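Local coordinates for protein branched-chain alpha-ketoacid decarboxylase (PDB 2VBF) that probably decarboxylates branched-chain and aromatic alpha-keto acids to aldehydes, using thiamine diphosphate and a magnesium ion as cofactors, at residues 28-33 against 167-172; 80-83 against 88-91. All blocks are in the same frame, centred on the assembly; numbering follows the deposited sequence. Where two conformers were deposited one is given.

Overall arrangement
Both contacts belong to the six-stranded parallel sheet of the N-terminal part of the chain and the helices packed on it; their centres lie about 17 Å apart and the two do not touch. Interaction 1 joins two helices, 27-37 and 165-179, far apart in sequence; interaction 2 joins helix 72-86 to strand 89-94, which follows it directly, and both lie between the two segments of interaction 1 in the chain. Interaction 1 is mostly buried but reaches partly exposed Asp-170, and combines apolar packing with a tyrosine-to-carboxylate hydrogen bond. Interaction 2 lies nearer the centre of the chain, is wholly buried, and relies on small alanines and one ring, with no hydrogen bond between its segments.

Interaction 1 (28-33 against 167-172); sequences GDYLLD and YEIDRV
Ile-169 extends its CD1 against helix 27-37, reaching Leu-31 CB at 3.9 Å and Tyr-30 CD2 at 4.1 Å; it meets the tyrosine ring obliquely. Its CG1 lies anti to the carbonyl carbon (chi1 -72°), which carries CD1 outward to Leu-31, while the CG2 branch lies 4.0 Å from Leu-31 CD1. The Leu-31 and Ile-169 side chains cross at about a right angle. One residue on, Asp-170 brings its carboxylate to the edge of the Tyr-30 ring, the two planes 33° apart. Tyr-30 OH donates to Asp-170 OD2 over 2.6 Å, on the syn side but out of the carboxylate plane, and Asp-170 OD1 lies 3.3 Å from Tyr-30 CE2. Arg-34 forms a salt bridge with OD1, so each carboxylate oxygen has a partner. A phenylalanine in place of Tyr-30 would probably leave Asp-170 OD2 without its hydroxyl donor and the carboxylate more reliant on Arg-34. At the segment's end Val-172 rests on Ile-185 of strand 183-188, as Leu-31 does. The short helix segments run nearly parallel, 19° apart with axes 10.4 Å from each other, as neighbouring helices do on one face of a parallel alpha/beta sheet.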
loop_
_atom_site.group_PDB
_atom_site.type_symbol
_atom_site.label_atom_id
_atom_site.label_comp_id
_atom_site.label_asym_id
_atom_site.label_seq_id
_atom_site.Cartn_x
_atom_site.Cartn_y
_atom_site.Cartn_z
ATOM N N GLY A 28 12.410 20.600 -13.988
ATOM C CA GLY A 28 12.276 19.185 -14.372
ATOM C C GLY A 28 13.535 18.614 -15.007
ATOM O O GLY A 28 13.991 17.530 -14.649
ATOM N N ASP A 29 14.104 19.360 -15.953
ATOM C CA ASP A 29 15.368 18.978 -16.588
ATOM C C ASP A 29 16.516 18.897 -15.577
ATOM O O ASP A 29 17.325 17.975 -15.619
ATOM C CB ASP A 29 15.744 19.975 -17.692
ATOM C CG ASP A 29 14.686 20.080 -18.774
ATOM O OD1 ASP A 29 14.246 19.035 -19.292
ATOM O OD2 ASP A 29 14.275 21.210 -19.102
ATOM N N TYR A 30 16.568 19.868 -14.670
ATOM C CA TYR A 30 17.595 19.909 -13.623
ATOM C C TYR A 30 17.558 18.647 -12.755
ATOM O O TYR A 30 18.586 17.979 -12.544
ATOM C CB TYR A 30 17.416 21.152 -12.759
ATOM C CG TYR A 30 18.592 21.460 -11.850
ATOM C CD1 TYR A 30 19.557 22.386 -12.227
ATOM C CD2 TYR A 30 18.737 20.836 -10.616
ATOM C CE1 TYR A 30 20.625 22.675 -11.411
ATOM C CE2 TYR A 30 19.811 21.119 -9.789
ATOM C CZ TYR A 30 20.757 22.038 -10.194
ATOM O OH TYR A 30 21.838 22.343 -9.392
ATOM N N LEU A 31 16.357 18.318 -12.286
ATOM C CA LEU A 31 16.134 17.117 -11.482
ATOM C C LEU A 31 16.543 15.856 -12.230
ATOM O O LEU A 31 17.285 15.029 -11.695
ATOM C CB LEU A 31 14.676 17.044 -11.039
ATOM C CG LEU A 31 14.235 15.865 -10.174
ATOM C CD1 LEU A 31 15.194 15.649 -9.008
ATOM C CD2 LEU A 31 12.803 16.114 -9.663
ATOM N N LEU A 32 16.114 15.736 -13.488
ATOM C CA LEU A 32 16.417 14.555 -14.271
ATOM C C LEU A 32 17.926 14.464 -14.578
ATOM O O LEU A 32 18.495 13.374 -14.575
ATOM C CB LEU A 32 15.548 14.511 -15.539
ATOM C CG LEU A 32 14.035 14.299 -15.294
ATOM C CD1 LEU A 32 13.238 14.479 -16.565
ATOM C CD2 LEU A 32 13.787 12.918 -14.698
ATOM N N ASP A 33 18.574 15.609 -14.792
ATOM C CA ASP A 33 20.022 15.630 -14.980
ATOM C C ASP A 33 20.738 15.095 -13.735
ATOM O O ASP A 33 21.649 14.268 -13.846
ATOM C CB ASP A 33 20.523 17.034 -15.313
ATOM C CG ASP A 33 20.430 17.370 -16.805
ATOM O OD1 ASP A 33 20.106 16.493 -17.624
ATOM O OD2 ASP A 33 20.695 18.534 -17.161
ATOM N N TYR A 167 18.786 24.497 -5.487
ATOM C CA TYR A 167 19.504 24.285 -4.221
ATOM C C TYR A 167 18.890 23.154 -3.393
ATOM O O TYR A 167 19.614 22.335 -2.814
ATOM C CB TYR A 167 19.562 25.543 -3.342
ATOM C CG TYR A 167 19.983 25.159 -1.935
ATOM C CD1 TYR A 167 21.320 24.898 -1.639
ATOM C CD2 TYR A 167 19.038 24.964 -0.925
ATOM C CE1 TYR A 167 21.711 24.494 -0.364
ATOM C CE2 TYR A 167 19.419 24.565 0.350
ATOM C CZ TYR A 167 20.752 24.324 0.625
ATOM O OH TYR A 167 21.130 23.944 1.883
ATOM N N GLU A 168 17.560 23.112 -3.352
ATOM C CA GLU A 168 16.843 22.084 -2.592
ATOM C C GLU A 168 17.031 20.682 -3.173
ATOM O O GLU A 168 17.259 19.709 -2.436
ATOM C CB GLU A 168 15.358 22.429 -2.486
ATOM C CG GLU A 168 15.066 23.546 -1.484
ATOM C CD GLU A 168 15.347 23.138 -0.053
ATOM O OE1 GLU A 168 14.525 22.410 0.534
ATOM O OE2 GLU A 168 16.381 23.559 0.497
ATOM N N ILE A 169 16.954 20.574 -4.493
ATOM C CA ILE A 169 17.258 19.303 -5.151
ATOM C C ILE A 169 18.664 18.839 -4.797
ATOM O O ILE A 169 18.879 17.689 -4.415
ATOM C CB ILE A 169 17.106 19.411 -6.682
ATOM C CG1 ILE A 169 15.625 19.503 -7.048
ATOM C CG2 ILE A 169 17.799 18.248 -7.396
ATOM C CD1 ILE A 169 15.365 19.923 -8.487
ATOM N N ASP A 170 19.625 19.752 -4.896
ATOM C CA ASP A 170 21.001 19.431 -4.607
ATOM C C ASP A 170 21.198 19.073 -3.133
ATOM O O ASP A 170 21.926 18.143 -2.828
ATOM C CB ASP A 170 21.898 20.586 -5.035
ATOM C CG ASP A 170 22.037 20.676 -6.545
ATOM O OD1 ASP A 170 21.449 19.833 -7.257
ATOM O OD2 ASP A 170 22.744 21.581 -7.033
ATOM N N ARG A 171 20.491 19.772 -2.253
ATOM C CA ARG A 171 20.573 19.517 -0.822
ATOM C C ARG A 171 20.108 18.101 -0.517
ATOM O O ARG A 171 20.799 17.355 0.163
ATOM C CB ARG A 171 19.724 20.499 -0.028
ATOM C CG ARG A 171 19.758 20.237 1.498
ATOM C CD ARG A 171 18.920 21.215 2.280
ATOM N NE ARG A 171 17.478 21.118 2.041
ATOM C CZ ARG A 171 16.689 20.191 2.570
ATOM N NH1 ARG A 171 17.187 19.228 3.338
ATOM N NH2 ARG A 171 15.394 20.222 2.316
ATOM N N VAL A 172 18.935 17.736 -1.021
ATOM C CA VAL A 172 18.377 16.428 -0.660
ATOM C C VAL A 172 19.153 15.284 -1.331
ATOM O O VAL A 172 19.397 14.266 -0.693
ATOM C CB VAL A 172 16.844 16.344 -0.928
ATOM C CG1 VAL A 172 16.107 17.517 -0.260
ATOM C CG2 VAL A 172 16.544 16.290 -2.426
#

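Interaction 2 (80-83 against 88-91); sequences DGYA and AAAF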
loop_
_atom_site.group_PDB
_atom_site.type_symbol
_atom_site.label_atom_id
_atom_site.label_comp_id
_atom_site.label_asym_id
_atom_site.label_seq_id
_atom_site.Cartn_x
_atom_site.Cartn_y
_atom_site.Cartn_z
ATOM N N ASP A 80 13.380 0.127 -4.539
ATOM C CA ASP A 80 14.275 -0.409 -3.521
ATOM C C ASP A 80 15.184 -1.519 -4.105
ATOM O O ASP A 80 16.402 -1.436 -3.997
ATOM C CB ASP A 80 13.436 -0.882 -2.319
ATOM C CG ASP A 80 14.255 -1.413 -1.169
ATOM O OD1 ASP A 80 15.058 -2.344 -1.362
ATOM O OD2 ASP A 80 14.013 -0.940 -0.036
ATOM N N GLY A 81 14.605 -2.537 -4.749
ATOM C CA GLY A 81 15.401 -3.557 -5.427
ATOM C C GLY A 81 16.389 -3.000 -6.439
ATOM O O GLY A 81 17.543 -3.417 -6.499
ATOM N N TYR A 82 15.934 -2.044 -7.236
ATOM C CA TYR A 82 16.806 -1.381 -8.203
ATOM C C TYR A 82 17.971 -0.701 -7.488
ATOM O O TYR A 82 19.116 -0.805 -7.936
ATOM C CB TYR A 82 15.988 -0.368 -8.982
ATOM C CG TYR A 82 16.655 0.336 -10.150
ATOM C CD1 TYR A 82 16.488 -0.118 -11.451
ATOM C CD2 TYR A 82 17.375 1.508 -9.960
ATOM C CE1 TYR A 82 17.050 0.557 -12.542
ATOM C CE2 TYR A 82 17.946 2.187 -11.036
ATOM C CZ TYR A 82 17.780 1.711 -12.328
ATOM O OH TYR A 82 18.339 2.406 -13.411
ATOM N N ALA A 83 17.686 -0.041 -6.362
ATOM C CA ALA A 83 18.723 0.656 -5.591
ATOM C C ALA A 83 19.764 -0.316 -5.051
ATOM O O ALA A 83 20.957 -0.007 -5.035
ATOM C CB ALA A 83 18.106 1.467 -4.450
ATOM N N ALA A 88 21.500 3.487 -6.701
ATOM C CA ALA A 88 20.625 4.648 -6.600
ATOM C C ALA A 88 19.325 4.295 -7.308
ATOM O O ALA A 88 19.323 3.466 -8.210
ATOM C CB ALA A 88 21.271 5.901 -7.227
ATOM N N ALA A 89 18.223 4.919 -6.899
ATOM C CA ALA A 89 16.941 4.706 -7.579
ATOM C C ALA A 89 16.000 5.886 -7.415
ATOM O O ALA A 89 16.181 6.720 -6.538
ATOM C CB ALA A 89 16.276 3.442 -7.058
ATOM N N ALA A 90 14.990 5.936 -8.275
ATOM C CA ALA A 90 13.917 6.921 -8.174
ATOM C C ALA A 90 12.563 6.361 -8.601
ATOM O O ALA A 90 12.451 5.531 -9.524
ATOM C CB ALA A 90 14.255 8.182 -8.996
ATOM N N PHE A 91 11.525 6.798 -7.895
ATOM C CA PHE A 91 10.156 6.555 -8.356
ATOM C C PHE A 91 9.295 7.805 -8.153
ATOM O O PHE A 91 9.636 8.681 -7.368
ATOM C CB PHE A 91 9.546 5.289 -7.741
ATOM C CG PHE A 91 9.178 5.401 -6.281
ATOM C CD1 PHE A 91 7.854 5.579 -5.895
ATOM C CD2 PHE A 91 10.146 5.260 -5.295
ATOM C CE1 PHE A 91 7.512 5.677 -4.555
ATOM C CE2 PHE A 91 9.811 5.338 -3.949
ATOM C CZ PHE A 91 8.490 5.546 -3.580
#
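Ala-89 CB fits between two side chains of helix 72-86, lying 3.7 Å from Tyr-82 CD2 and 3.7 Å from Ala-83 CB. The methyl approaches the tyrosine ring obliquely, whereas the carbonyl of the preceding residue comes to the ring's edge, close to its plane: Ala-88 O is 3.3 Å from Tyr-82 CD2 and 3.4 Å from CE2. This oxygen is buried and has no hydrogen-bond partner in the model, so the weakly positive C-H edge of the ring probably offers it some electrostatic compensation. Tyr-82 sends its ring off the helix and alongside the start of the strand because chi1, -173°, turns CG away from the backbone N. Ala-83 completes the fit, its CA standing 3.9 Å from Ala-88 O; the approach of Ala-83 CA to Ala-88 CA, 4.5 Å, marks where the chain turns back just before the strand. This is the helix-to-strand half of a beta-alpha-beta crossover, in which strand 65-68 leads through helix 72-86 to the parallel strand 89-94, with strand 42-45 lying between them in the sheet. Farther out, Tyr-82 OH hydrogen-bonds with Glu-42 OE1 and with the backbone N of Glu-41, and Phe-44 meets the ring edge-to-face. The strand is held in the sheet by backbone bonds of Ala-89 to Pro-115 and Val-117 and of Ala-90 to Phe-44, while Ala-83 also touches Pro-115 and Val-116.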